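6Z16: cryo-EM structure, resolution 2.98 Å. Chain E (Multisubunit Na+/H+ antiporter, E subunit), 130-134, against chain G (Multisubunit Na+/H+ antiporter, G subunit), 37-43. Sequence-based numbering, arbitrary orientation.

Chain E, residues 130-134: IHALN
Chain G 37-43: VYTRSHA

The end of a strand in subunit E crosses a helix of subunit G almost at right angles. E:Ile130 to E:Ala132 are extended (phi/psi -159/141, -101/110, -85/134), and E:Leu133 then turns out of the strand at -75/-46. G:Val37 to G:Ala43 are helical, with backbone hydrogen bonds from G:Ser41 N to G:Val37 O (2.9 Å), G:His42 N to G:Tyr38 O (3.0 Å) and G:Ala43 N to G:Thr39 O (3.0 Å); G:Ser41 OG (chi1 m) also donates to G:Val37 O at 2.8 Å. The N-to-C directions differ by 86°, and the axes approach to 9.8 Å, a gap bridged by side chains. In register, E:His131 CA lies 7.7 Å from G:Tyr38 CA, and E:Leu133 CA 6.6 Å from G:Thr39 CA. Strand alternation points E:His131 toward the helix and E:Ala132 away; E:Leu133 again points toward it.

The polar link is a hydrogen bond between two imidazoles, E:His131 ND1 to G:His42 NE2, 3.1 Å, in which either nitrogen could be the donor. E:His131 is t with chi2 -89°, G:His42 m with chi2 -76°; the rings meet rim to rim, planes at 39° and centroids 5.2 Å apart, so each nitrogen lies near the plane of the other ring. G:His42 ND1 is hydrogen-bonded elsewhere in the structure.

Ring faces take the aliphatic contacts. G:Tyr38 (m, chi2 -76°) sets its CB 3.6 Å from the E:His131 ring centroid, 17° off the normal, a CH-pi contact; its own ring lies oblique to that imidazole, planes at 32°, while its end leads away. Likewise, E:Leu133 CB sits 4.0 Å from the G:His42 centroid, 16° off the normal.

Beyond this, E:Leu133 (t, chi2 p) packs CD1 against G:Thr39 CG2 (chi1 p) at 3.7 Å and against G:His42 CD2 at 3.8 Å, nonpolar contacts; the two stretches together bury 268 Å², both sides summed.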

# COMPACT_ATOMS: atom_id res chain seq x y z
N ILE E 130 -26.22 -1.88 -36.06
CA ILE E 130 -25.03 -2.71 -36.14
C ILE E 130 -24.96 -3.35 -37.52
O ILE E 130 -25.97 -3.76 -38.09
CB ILE E 130 -25.02 -3.74 -34.98
CG1 ILE E 130 -23.79 -4.65 -35.00
CG2 ILE E 130 -26.31 -4.49 -34.92
CD1 ILE E 130 -23.59 -5.35 -33.70
N HIS E 131 -23.74 -3.42 -38.05
CA HIS E 131 -23.46 -3.93 -39.39
C HIS E 131 -22.94 -5.36 -39.30
O HIS E 131 -21.81 -5.59 -38.86
CB HIS E 131 -22.46 -3.01 -40.10
CG HIS E 131 -22.10 -3.46 -41.48
ND1 HIS E 131 -21.06 -4.33 -41.73
CD2 HIS E 131 -22.64 -3.16 -42.68
CE1 HIS E 131 -20.97 -4.54 -43.03
NE2 HIS E 131 -21.92 -3.85 -43.63
N ALA E 132 -23.76 -6.31 -39.74
CA ALA E 132 -23.37 -7.70 -39.81
C ALA E 132 -22.64 -7.99 -41.11
O ALA E 132 -23.09 -7.60 -42.20
CB ALA E 132 -24.59 -8.61 -39.69
N LEU E 133 -21.53 -8.72 -41.00
CA LEU E 133 -20.72 -9.07 -42.16
C LEU E 133 -21.38 -10.18 -42.99
O LEU E 133 -21.43 -10.09 -44.22
CB LEU E 133 -19.33 -9.49 -41.72
CG LEU E 133 -18.36 -9.83 -42.84
CD1 LEU E 133 -18.18 -8.62 -43.71
CD2 LEU E 133 -17.02 -10.26 -42.27
N ASN E 134 -21.86 -11.23 -42.33
CA ASN E 134 -22.59 -12.31 -42.98
C ASN E 134 -24.03 -12.27 -42.51
O ASN E 134 -24.31 -12.48 -41.32
CB ASN E 134 -21.96 -13.67 -42.67
CG ASN E 134 -20.68 -13.90 -43.43
OD1 ASN E 134 -20.59 -13.60 -44.61
ND2 ASN E 134 -19.68 -14.44 -42.74
N VAL G 37 -16.65 -0.21 -47.67
CA VAL G 37 -15.89 0.42 -46.59
C VAL G 37 -16.09 -0.33 -45.27
O VAL G 37 -15.16 -0.44 -44.46
CB VAL G 37 -16.26 1.91 -46.50
CG1 VAL G 37 -17.74 2.12 -46.24
CG2 VAL G 37 -15.43 2.63 -45.44
N TYR G 38 -17.27 -0.93 -45.07
CA TYR G 38 -17.59 -1.53 -43.78
C TYR G 38 -16.94 -2.90 -43.62
O TYR G 38 -16.49 -3.26 -42.53
CB TYR G 38 -19.10 -1.63 -43.64
CG TYR G 38 -19.80 -0.33 -43.91
CD1 TYR G 38 -19.79 0.69 -42.97
CD2 TYR G 38 -20.48 -0.12 -45.10
CE1 TYR G 38 -20.44 1.88 -43.22
CE2 TYR G 38 -21.13 1.06 -45.35
CZ TYR G 38 -21.11 2.06 -44.41
OH TYR G 38 -21.76 3.24 -44.66
N THR G 39 -16.89 -3.68 -44.71
CA THR G 39 -16.20 -4.96 -44.68
C THR G 39 -14.70 -4.77 -44.46
O THR G 39 -14.06 -5.54 -43.73
CB THR G 39 -16.46 -5.69 -45.99
OG1 THR G 39 -15.94 -4.91 -47.06
CG2 THR G 39 -17.94 -5.86 -46.20
N ARG G 40 -14.14 -3.73 -45.07
CA ARG G 40 -12.75 -3.37 -44.81
C ARG G 40 -12.56 -2.91 -43.38
O ARG G 40 -11.50 -3.16 -42.80
CB ARG G 40 -12.30 -2.30 -45.79
CG ARG G 40 -12.21 -2.79 -47.22
CD ARG G 40 -12.07 -1.63 -48.18
NE ARG G 40 -12.23 -2.08 -49.56
CZ ARG G 40 -12.46 -1.27 -50.58
NH1 ARG G 40 -12.58 0.03 -50.38
NH2 ARG G 40 -12.59 -1.77 -51.81
N SER G 41 -13.57 -2.26 -42.79
CA SER G 41 -13.49 -1.87 -41.39
C SER G 41 -13.40 -3.09 -40.48
O SER G 41 -12.54 -3.13 -39.59
CB SER G 41 -14.70 -1.01 -41.01
OG SER G 41 -14.74 0.18 -41.78
N HIS G 42 -14.27 -4.08 -40.72
CA HIS G 42 -14.19 -5.40 -40.08
C HIS G 42 -12.79 -5.98 -40.12
O HIS G 42 -12.15 -6.21 -39.08
CB HIS G 42 -15.13 -6.40 -40.77
CG HIS G 42 -16.58 -6.23 -40.47
ND1 HIS G 42 -17.14 -6.63 -39.27
CD2 HIS G 42 -17.60 -5.78 -41.23
CE1 HIS G 42 -18.44 -6.39 -39.30
NE2 HIS G 42 -18.74 -5.87 -40.47
N ALA G 43 -12.29 -6.18 -41.35
CA ALA G 43 -11.03 -6.88 -41.57
C ALA G 43 -9.86 -6.14 -40.95
O ALA G 43 -9.11 -6.72 -40.15
CB ALA G 43 -10.79 -7.08 -43.06